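Local coordinates for protein serine--tRNA ligase, cytoplasmic (Candida albicans, PDB 3QO8) that catalyses the two-step attachment of serine to tRNA(Ser), activating serine with ATP to Ser-AMP and then transferring it to the tRNA acceptor end, at residues M213-M218 / E240-A245; P206-V211 / A272-C277; L2-F7 / S103-V108. One frame throughout, in Å; residues are numbered along the deposited sequence.

Overall arrangement
Along the chain, contact 3 closes first. It joins the N-terminal segment to the end of helix 74-107, which with helix 30-65 forms the long arm of the tRNA-binding N-terminal extension. Contacts 1 and 2 belong to the catalytic core, and contact 1 is nested inside the loop closed by contact 2. Their centres are about 14 Å apart, strands 205-208 and 212-214 are consecutive, and the two contacts touch where I244 N meets V211 O. Contact 2 lies in the large mixed sheet and contact 1 in a small antiparallel one; both reach the second subunit. Contact 3, centred about 23 Å from contact 1 and about 30 Å from contact 2, touches neither: extension and core are distinct domains.

Contact 1. Residues M213-M218 / E240-A245; sequences MNKEVM and EKYLIA
The aromatic ring of Y242 is met by K215 at its edge, where CB lies in the ring plane, 3.7 Å from CE2. F227 adds an edge-to-face ring contact. A second flat group, the N214 amide, turns its OD1 to K241 NZ at 3.0 Å, nearly in line with its C=O bond; that ammonium also bonds V173 O of the second subunit. Between these groups run the two backbone hydrogen bonds of a hydrogen-bonded antiparallel pair, M213 with Y242: M213 N to Y242 O (2.9 Å) and Y242 N to M213 O (3.0 Å). Past the ring, K215 NZ forms a salt bridge to E240 OE1 at 3.1 Å, approaching from above the carboxylate plane; a lysine suits the place because its length lets NZ reach the acid. On the buried side, M213 CG touches I244 CG2 (3.8 Å), the two side chains crossing at about a right angle, while flexible M218 brings CE to the same methyl. Strand 239-243 is the middle of a three-stranded antiparallel sheet, between 212-214 and 233-236. Helix 248-252 packs on M213, M218 and I244, and the second subunit lies against M213 and N214.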
loop_
_atom_site.group_PDB
_atom_site.type_symbol
_atom_site.label_atom_id
_atom_site.label_comp_id
_atom_site.label_asym_id
_atom_site.label_seq_id
_atom_site.Cartn_x
_atom_site.Cartn_y
_atom_site.Cartn_z
ATOM N N MET A 213 -0.042 8.076 -6.396
ATOM C CA MET A 213 -0.406 9.348 -7.019
ATOM C C MET A 213 0.471 9.606 -8.216
ATOM O O MET A 213 1.652 9.253 -8.206
ATOM C CB MET A 213 -0.250 10.515 -6.043
ATOM C CG MET A 213 -1.405 10.694 -5.086
ATOM S SD MET A 213 -1.204 12.175 -4.067
ATOM C CE MET A 213 -1.523 13.536 -5.177
ATOM N N ASN A 214 -0.108 10.226 -9.244
ATOM C CA ASN A 214 0.670 10.694 -10.380
ATOM C C ASN A 214 1.674 11.725 -9.886
ATOM O O ASN A 214 1.387 12.462 -8.949
ATOM C CB ASN A 214 -0.239 11.322 -11.436
ATOM C CG ASN A 214 -1.046 10.281 -12.206
ATOM O OD1 ASN A 214 -0.561 9.183 -12.482
ATOM N ND2 ASN A 214 -2.280 10.626 -12.553
ATOM N N LYS A 215 2.843 11.777 -10.514
ATOM C CA LYS A 215 3.895 12.697 -10.101
ATOM C C LYS A 215 3.464 14.161 -10.178
ATOM O O LYS A 215 3.695 14.936 -9.252
ATOM C CB LYS A 215 5.156 12.475 -10.940
ATOM C CG LYS A 215 5.745 11.077 -10.804
ATOM C CD LYS A 215 7.172 10.994 -11.342
ATOM C CE LYS A 215 7.217 11.090 -12.863
ATOM N NZ LYS A 215 8.604 10.896 -13.376
ATOM N N GLU A 216 2.834 14.537 -11.282
ATOM C CA GLU A 216 2.441 15.925 -11.486
ATOM C C GLU A 216 1.468 16.414 -10.409
ATOM O O GLU A 216 1.530 17.563 -9.988
ATOM C CB GLU A 216 1.839 16.122 -12.876
ATOM C CG GLU A 216 2.641 15.486 -14.012
ATOM C CD GLU A 216 2.241 14.039 -14.297
ATOM O OE1 GLU A 216 2.393 13.596 -15.458
ATOM O OE2 GLU A 216 1.778 13.343 -13.366
ATOM N N VAL A 217 0.566 15.547 -9.966
ATOM C CA VAL A 217 -0.361 15.920 -8.904
ATOM C C VAL A 217 0.350 15.975 -7.547
ATOM O O VAL A 217 0.128 16.894 -6.749
ATOM C CB VAL A 217 -1.577 14.956 -8.820
ATOM C CG1 VAL A 217 -2.669 15.564 -7.960
ATOM C CG2 VAL A 217 -2.112 14.655 -10.203
ATOM N N MET A 218 1.203 14.992 -7.280
ATOM C CA MET A 218 1.919 14.961 -6.007
ATOM C C MET A 218 2.753 16.234 -5.865
ATOM O O MET A 218 2.800 16.861 -4.801
ATOM C CB MET A 218 2.805 13.708 -5.912
ATOM C CG MET A 218 3.657 13.636 -4.640
ATOM S SD MET A 218 2.703 13.504 -3.106
ATOM C CE MET A 218 2.411 11.728 -3.097
ATOM N N GLU A 240 6.012 6.223 -13.920
ATOM C CA GLU A 240 6.343 6.260 -12.504
ATOM C C GLU A 240 5.212 6.935 -11.754
ATOM O O GLU A 240 4.562 7.838 -12.281
ATOM C CB GLU A 240 7.642 7.037 -12.278
ATOM C CG GLU A 240 8.852 6.447 -12.984
ATOM C CD GLU A 240 10.088 7.327 -12.865
ATOM O OE1 GLU A 240 10.005 8.384 -12.202
ATOM O OE2 GLU A 240 11.139 6.965 -13.439
ATOM N N LYS A 241 4.976 6.480 -10.529
ATOM C CA LYS A 241 4.050 7.126 -9.620
ATOM C C LYS A 241 4.764 7.222 -8.268
ATOM O O LYS A 241 5.858 6.694 -8.095
ATOM C CB LYS A 241 2.738 6.324 -9.503
ATOM C CG LYS A 241 2.045 6.048 -10.864
ATOM C CD LYS A 241 0.718 5.329 -10.667
ATOM C CE LYS A 241 0.068 4.982 -12.017
ATOM N NZ LYS A 241 -0.251 6.181 -12.851
ATOM N N TYR A 242 4.152 7.902 -7.317
ATOM C CA TYR A 242 4.662 7.902 -5.953
ATOM C C TYR A 242 3.673 7.221 -5.018
ATOM O O TYR A 242 2.464 7.325 -5.206
ATOM C CB TYR A 242 4.909 9.336 -5.490
ATOM C CG TYR A 242 6.095 9.975 -6.166
ATOM C CD1 TYR A 242 7.360 9.897 -5.606
ATOM C CD2 TYR A 242 5.957 10.631 -7.382
ATOM C CE1 TYR A 242 8.454 10.468 -6.225
ATOM C CE2 TYR A 242 7.045 11.205 -8.011
ATOM C CZ TYR A 242 8.291 11.122 -7.430
ATOM O OH TYR A 242 9.376 11.696 -8.055
ATOM N N LEU A 243 4.189 6.528 -4.011
ATOM C CA LEU A 243 3.369 6.118 -2.879
ATOM C C LEU A 243 3.161 7.310 -1.946
ATOM O O LEU A 243 4.082 8.108 -1.732
ATOM C CB LEU A 243 4.047 4.975 -2.126
ATOM C CG LEU A 243 4.004 3.629 -2.861
ATOM C CD1 LEU A 243 4.803 2.598 -2.070
ATOM C CD2 LEU A 243 2.561 3.172 -3.032
ATOM N N ILE A 244 1.963 7.438 -1.387
ATOM C CA ILE A 244 1.655 8.575 -0.525
ATOM C C ILE A 244 2.250 8.410 0.869
ATOM O O ILE A 244 2.375 7.291 1.355
ATOM C CB ILE A 244 0.127 8.816 -0.420
ATOM C CG1 ILE A 244 -0.562 7.692 0.371
ATOM C CG2 ILE A 244 -0.484 9.000 -1.849
ATOM C CD1 ILE A 244 -2.080 7.898 0.586
ATOM N N ALA A 245 2.628 9.534 1.491
ATOM C CA ALA A 245 3.118 9.558 2.865
ATOM C C ALA A 245 1.969 9.744 3.846
ATOM O O ALA A 245 2.108 9.484 5.041
ATOM C CB ALA A 245 4.162 10.704 3.039
HETATM O O HOH W 1 3.269 9.870 -12.545
#

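Contact 2. Residues P206-V211 / A272-C277; sequences PLQAPV and AGYSSC
Q208 and Y274 stand side by side on neighbouring parallel strands, pointing the same way. The glutamine chain begins anti to its backbone N (chi1 -178°) and stays extended. Its CB lies 3.9 Å from Y274 O; CG comes within 3.6 Å of the same oxygen and also meets ring atom CD2. Next, CD reaches the CD2 and CE2 edge, and OE1 ends 3.9 Å from CD2, in the plane of the ring at its rim. Amide and ring planes are 79° apart. The remaining tip atom, NE2, bonds E299 OE1 of the second subunit, so an uncharged amide on an apolar stem suits both the tyrosine and the interface. Beneath them the backbones form a parallel ladder: L207 N gives to A272 O (2.9 Å), Y274 N to L207 O (3.0 Å) and A209 N to Y274 O (3.1 Å). G273 brings its CA 3.3 Å from L207 O, a CA-H...O contact. Beyond the ladder V211 sets CG1 3.5 Å from S276 O, while S275 OG donates to that same carbonyl. Strand 205-208 is consistent with the strand of class II motif 1, with P210 at its proline, and 269-278 with the first strand of motif 2, paired with 297-307. L207 and Q208 also pair with a strand of the second subunit, carrying the sheet across the dimer. S276 OG bonds E299 of its own chain; if the dimer is symmetric, each E299 carboxylate is then held by a serine of its own subunit and a glutamine of the other. The chemistry is thus mostly backbone bonding within a buried sheet, to which Q208 NE2, S275 OG and S276 OG add side-chain hydrogen bonds, the one from Q208 crossing to the second subunit.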
loop_
_atom_site.group_PDB
_atom_site.type_symbol
_atom_site.label_atom_id
_atom_site.label_comp_id
_atom_site.label_asym_id
_atom_site.label_seq_id
_atom_site.Cartn_x
_atom_site.Cartn_y
_atom_site.Cartn_z
ATOM N N PRO A 206 -16.392 9.733 5.389
ATOM C CA PRO A 206 -15.319 8.744 5.242
ATOM C C PRO A 206 -14.806 8.724 3.820
ATOM O O PRO A 206 -15.589 8.696 2.860
ATOM C CB PRO A 206 -16.006 7.419 5.584
ATOM C CG PRO A 206 -17.151 7.824 6.491
ATOM C CD PRO A 206 -17.632 9.132 5.916
ATOM N N LEU A 207 -13.492 8.745 3.672
ATOM C CA LEU A 207 -12.936 8.780 2.328
ATOM C C LEU A 207 -11.672 7.949 2.304
ATOM O O LEU A 207 -10.678 8.343 2.907
ATOM C CB LEU A 207 -12.631 10.228 1.945
ATOM C CG LEU A 207 -12.217 10.522 0.510
ATOM C CD1 LEU A 207 -13.318 10.089 -0.452
ATOM C CD2 LEU A 207 -11.899 11.998 0.348
ATOM N N GLN A 208 -11.704 6.802 1.626
ATOM C CA GLN A 208 -10.499 5.988 1.499
ATOM C C GLN A 208 -9.738 6.375 0.257
ATOM O O GLN A 208 -10.240 6.253 -0.862
ATOM C CB GLN A 208 -10.802 4.493 1.470
ATOM C CG GLN A 208 -9.519 3.627 1.394
ATOM C CD GLN A 208 -9.828 2.142 1.500
ATOM O OE1 GLN A 208 -10.790 1.757 2.149
ATOM N NE2 GLN A 208 -9.023 1.310 0.857
ATOM N N ALA A 209 -8.517 6.845 0.461
ATOM C CA ALA A 209 -7.728 7.405 -0.625
ATOM C C ALA A 209 -6.846 6.345 -1.257
ATOM O O ALA A 209 -6.396 5.422 -0.574
ATOM C CB ALA A 209 -6.852 8.571 -0.076
ATOM N N PRO A 210 -6.568 6.490 -2.558
ATOM C CA PRO A 210 -5.593 5.605 -3.203
ATOM C C PRO A 210 -4.207 5.908 -2.641
ATOM O O PRO A 210 -3.964 7.034 -2.212
ATOM C CB PRO A 210 -5.676 6.016 -4.673
ATOM C CG PRO A 210 -6.141 7.445 -4.632
ATOM C CD PRO A 210 -7.076 7.528 -3.474
ATOM N N VAL A 211 -3.321 4.923 -2.611
ATOM C CA VAL A 211 -1.995 5.136 -2.029
ATOM C C VAL A 211 -0.918 5.412 -3.066
ATOM O O VAL A 211 0.262 5.568 -2.720
ATOM C CB VAL A 211 -1.549 3.946 -1.147
ATOM C CG1 VAL A 211 -2.489 3.801 0.033
ATOM C CG2 VAL A 211 -1.487 2.658 -1.964
ATOM N N ALA A 272 -12.974 12.367 6.716
ATOM C CA ALA A 272 -12.278 11.408 7.552
ATOM C C ALA A 272 -11.495 10.505 6.604
ATOM O O ALA A 272 -12.019 9.501 6.097
ATOM C CB ALA A 272 -13.280 10.613 8.367
ATOM N N GLY A 273 -10.245 10.882 6.345
ATOM C CA GLY A 273 -9.425 10.172 5.382
ATOM C C GLY A 273 -8.868 8.899 5.975
ATOM O O GLY A 273 -8.514 8.870 7.139
ATOM N N TYR A 274 -8.805 7.841 5.179
ATOM C CA TYR A 274 -8.163 6.612 5.625
ATOM C C TYR A 274 -7.280 6.067 4.518
ATOM O O TYR A 274 -7.707 5.967 3.357
ATOM C CB TYR A 274 -9.193 5.545 6.039
ATOM C CG TYR A 274 -8.566 4.168 6.107
ATOM C CD1 TYR A 274 -7.522 3.909 6.997
ATOM C CD2 TYR A 274 -8.963 3.151 5.259
ATOM C CE1 TYR A 274 -6.912 2.677 7.053
ATOM C CE2 TYR A 274 -8.359 1.886 5.322
ATOM C CZ TYR A 274 -7.331 1.664 6.220
ATOM O OH TYR A 274 -6.706 0.436 6.305
ATOM N N SER A 275 -6.049 5.718 4.869
ATOM C CA SER A 275 -5.169 5.075 3.906
ATOM C C SER A 275 -4.021 4.457 4.666
ATOM O O SER A 275 -3.775 4.807 5.822
ATOM C CB SER A 275 -4.610 6.107 2.923
ATOM O OG SER A 275 -3.635 6.938 3.569
ATOM N N SER A 276 -3.312 3.546 4.018
ATOM C CA SER A 276 -1.951 3.249 4.437
ATOM C C SER A 276 -1.051 4.410 4.001
ATOM O O SER A 276 -1.419 5.190 3.108
ATOM C CB SER A 276 -1.471 1.924 3.853
ATOM O OG SER A 276 -2.119 0.855 4.527
ATOM N N CYS A 277 0.107 4.517 4.649
ATOM C CA CYS A 277 1.058 5.610 4.457
ATOM C C CYS A 277 2.446 5.012 4.389
ATOM O O CYS A 277 2.768 4.101 5.151
ATOM C CB CYS A 277 0.982 6.596 5.635
ATOM S SG CYS A 277 -0.703 7.215 5.936
#

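Contact 3. Residues L2-F7 / S103-V108; sequences LDINAF and SKINQV
I105 meets I4 and F7 of the N-terminal segment through apolar contacts, the kind that dominates here. Its CD1 lies only 3.5 Å from I4 CD1, its CG2 is 4.1 Å from F7 CE2, and the same methyl also rests 3.6 Å from the carbonyl oxygen, O, of L2. V108 divides its two methyls: with CG1 anti to the backbone N (chi1 -180°), that branch meets L2 CD1 at 3.9 Å, the side chains crossing at about a right angle, while CG2 meets the edge of the F7 ring, 4.1 Å from CZ, the two side chains tip to tip. Branched aliphatics can fit several such neighbours at once, and the flat phenyl touches both I105 and V108, with I35 and I18 packing on it too.

Polar contact passes through one water. It accepts from L2 N (3.0 Å) and donates to V108 O (2.8 Å); its approach to I105 O is too short to be trusted. V108 O has a second partner in Y376 OH. No direct hydrogen bond spans the two segments, so the join rests on hydrophobic burial, while the water links L2 N to V108 O, just past helix 74-107.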
loop_
_atom_site.group_PDB
_atom_site.type_symbol
_atom_site.label_atom_id
_atom_site.label_comp_id
_atom_site.label_asym_id
_atom_site.label_seq_id
_atom_site.Cartn_x
_atom_site.Cartn_y
_atom_site.Cartn_z
ATOM N N LEU A 2 2.426 31.078 -2.175
ATOM C CA LEU A 2 1.795 32.365 -1.946
ATOM C C LEU A 2 1.427 33.001 -3.279
ATOM O O LEU A 2 2.006 32.671 -4.305
ATOM C CB LEU A 2 2.758 33.293 -1.198
ATOM C CG LEU A 2 3.265 32.807 0.163
ATOM C CD1 LEU A 2 4.260 33.821 0.745
ATOM C CD2 LEU A 2 2.095 32.598 1.113
ATOM N N ASP A 3 0.466 33.918 -3.249
ATOM C CA ASP A 3 0.108 34.682 -4.432
ATOM C C ASP A 3 1.270 35.562 -4.871
ATOM O O ASP A 3 1.985 36.126 -4.039
ATOM C CB ASP A 3 -1.106 35.541 -4.146
ATOM N N ILE A 4 1.455 35.678 -6.180
ATOM C CA ILE A 4 2.433 36.598 -6.743
ATOM C C ILE A 4 2.263 38.000 -6.137
ATOM O O ILE A 4 3.232 38.633 -5.716
ATOM C CB ILE A 4 2.278 36.670 -8.272
ATOM C CG1 ILE A 4 3.256 37.675 -8.878
ATOM C CG2 ILE A 4 0.842 37.015 -8.643
ATOM C CD1 ILE A 4 4.691 37.215 -8.843
ATOM N N ASN A 5 1.021 38.467 -6.066
ATOM C CA ASN A 5 0.745 39.826 -5.621
ATOM C C ASN A 5 1.152 40.086 -4.173
ATOM O O ASN A 5 1.355 41.237 -3.773
ATOM C CB ASN A 5 -0.723 40.194 -5.871
ATOM C CG ASN A 5 -1.008 40.466 -7.333
ATOM O OD1 ASN A 5 -0.095 40.513 -8.152
ATOM N ND2 ASN A 5 -2.280 40.648 -7.671
ATOM N N ALA A 6 1.296 39.018 -3.391
ATOM C CA ALA A 6 1.744 39.162 -2.008
ATOM C C ALA A 6 3.131 39.796 -1.919
ATOM O O ALA A 6 3.466 40.429 -0.920
ATOM C CB ALA A 6 1.730 37.812 -1.292
ATOM N N PHE A 7 3.938 39.616 -2.957
ATOM C CA PHE A 7 5.310 40.136 -2.971
ATOM C C PHE A 7 5.375 41.577 -3.480
ATOM O O PHE A 7 6.426 42.203 -3.447
ATOM C CB PHE A 7 6.205 39.260 -3.860
ATOM C CG PHE A 7 6.334 37.837 -3.380
ATOM C CD1 PHE A 7 7.454 37.430 -2.668
ATOM C CD2 PHE A 7 5.334 36.912 -3.641
ATOM C CE1 PHE A 7 7.575 36.127 -2.214
ATOM C CE2 PHE A 7 5.443 35.607 -3.194
ATOM C CZ PHE A 7 6.570 35.213 -2.476
ATOM N N SER A 103 9.228 29.296 -9.967
ATOM C CA SER A 103 10.137 28.376 -9.297
ATOM C C SER A 103 10.616 28.960 -7.979
ATOM O O SER A 103 10.723 28.252 -6.976
ATOM C CB SER A 103 11.340 28.079 -10.187
ATOM O OG SER A 103 12.391 27.498 -9.438
ATOM N N LYS A 104 10.918 30.255 -7.992
ATOM C CA LYS A 104 11.370 30.939 -6.792
ATOM C C LYS A 104 10.233 31.074 -5.791
ATOM O O LYS A 104 10.403 30.786 -4.612
ATOM C CB LYS A 104 11.956 32.306 -7.132
ATOM C CG LYS A 104 13.344 32.229 -7.746
ATOM C CD LYS A 104 13.987 33.603 -7.849
ATOM C CE LYS A 104 15.401 33.509 -8.400
ATOM N NZ LYS A 104 16.272 32.647 -7.559
ATOM N N ILE A 105 9.069 31.500 -6.264
ATOM C CA ILE A 105 7.929 31.662 -5.375
ATOM C C ILE A 105 7.588 30.341 -4.699
ATOM O O ILE A 105 7.207 30.305 -3.524
ATOM C CB ILE A 105 6.719 32.211 -6.120
ATOM C CG1 ILE A 105 6.988 33.668 -6.525
ATOM C CG2 ILE A 105 5.466 32.083 -5.265
ATOM C CD1 ILE A 105 5.973 34.230 -7.477
ATOM N N ASN A 106 7.766 29.252 -5.436
ATOM C CA ASN A 106 7.497 27.922 -4.909
ATOM C C ASN A 106 8.366 27.557 -3.709
ATOM O O ASN A 106 7.978 26.734 -2.883
ATOM C CB ASN A 106 7.651 26.871 -6.010
ATOM C CG ASN A 106 7.368 25.477 -5.515
ATOM O OD1 ASN A 106 6.228 25.142 -5.192
ATOM N ND2 ASN A 106 8.407 24.649 -5.453
ATOM N N GLN A 107 9.538 28.169 -3.621
ATOM C CA GLN A 107 10.452 27.912 -2.514
ATOM C C GLN A 107 10.053 28.628 -1.213
ATOM O O GLN A 107 10.495 28.241 -0.133
ATOM C CB GLN A 107 11.874 28.317 -2.896
ATOM C CG GLN A 107 12.431 27.606 -4.104
ATOM C CD GLN A 107 13.857 28.012 -4.382
ATOM O OE1 GLN A 107 14.701 28.000 -3.485
ATOM N NE2 GLN A 107 14.135 28.391 -5.622
ATOM N N VAL A 108 9.219 29.659 -1.316
ATOM C CA VAL A 108 8.846 30.453 -0.150
ATOM C C VAL A 108 7.737 29.781 0.663
ATOM O O VAL A 108 6.666 29.464 0.137
ATOM C CB VAL A 108 8.399 31.872 -0.553
ATOM C CG1 VAL A 108 8.018 32.691 0.683
ATOM C CG2 VAL A 108 9.500 32.570 -1.349
HETATM O O HOH W 2 5.357 30.774 -1.898
#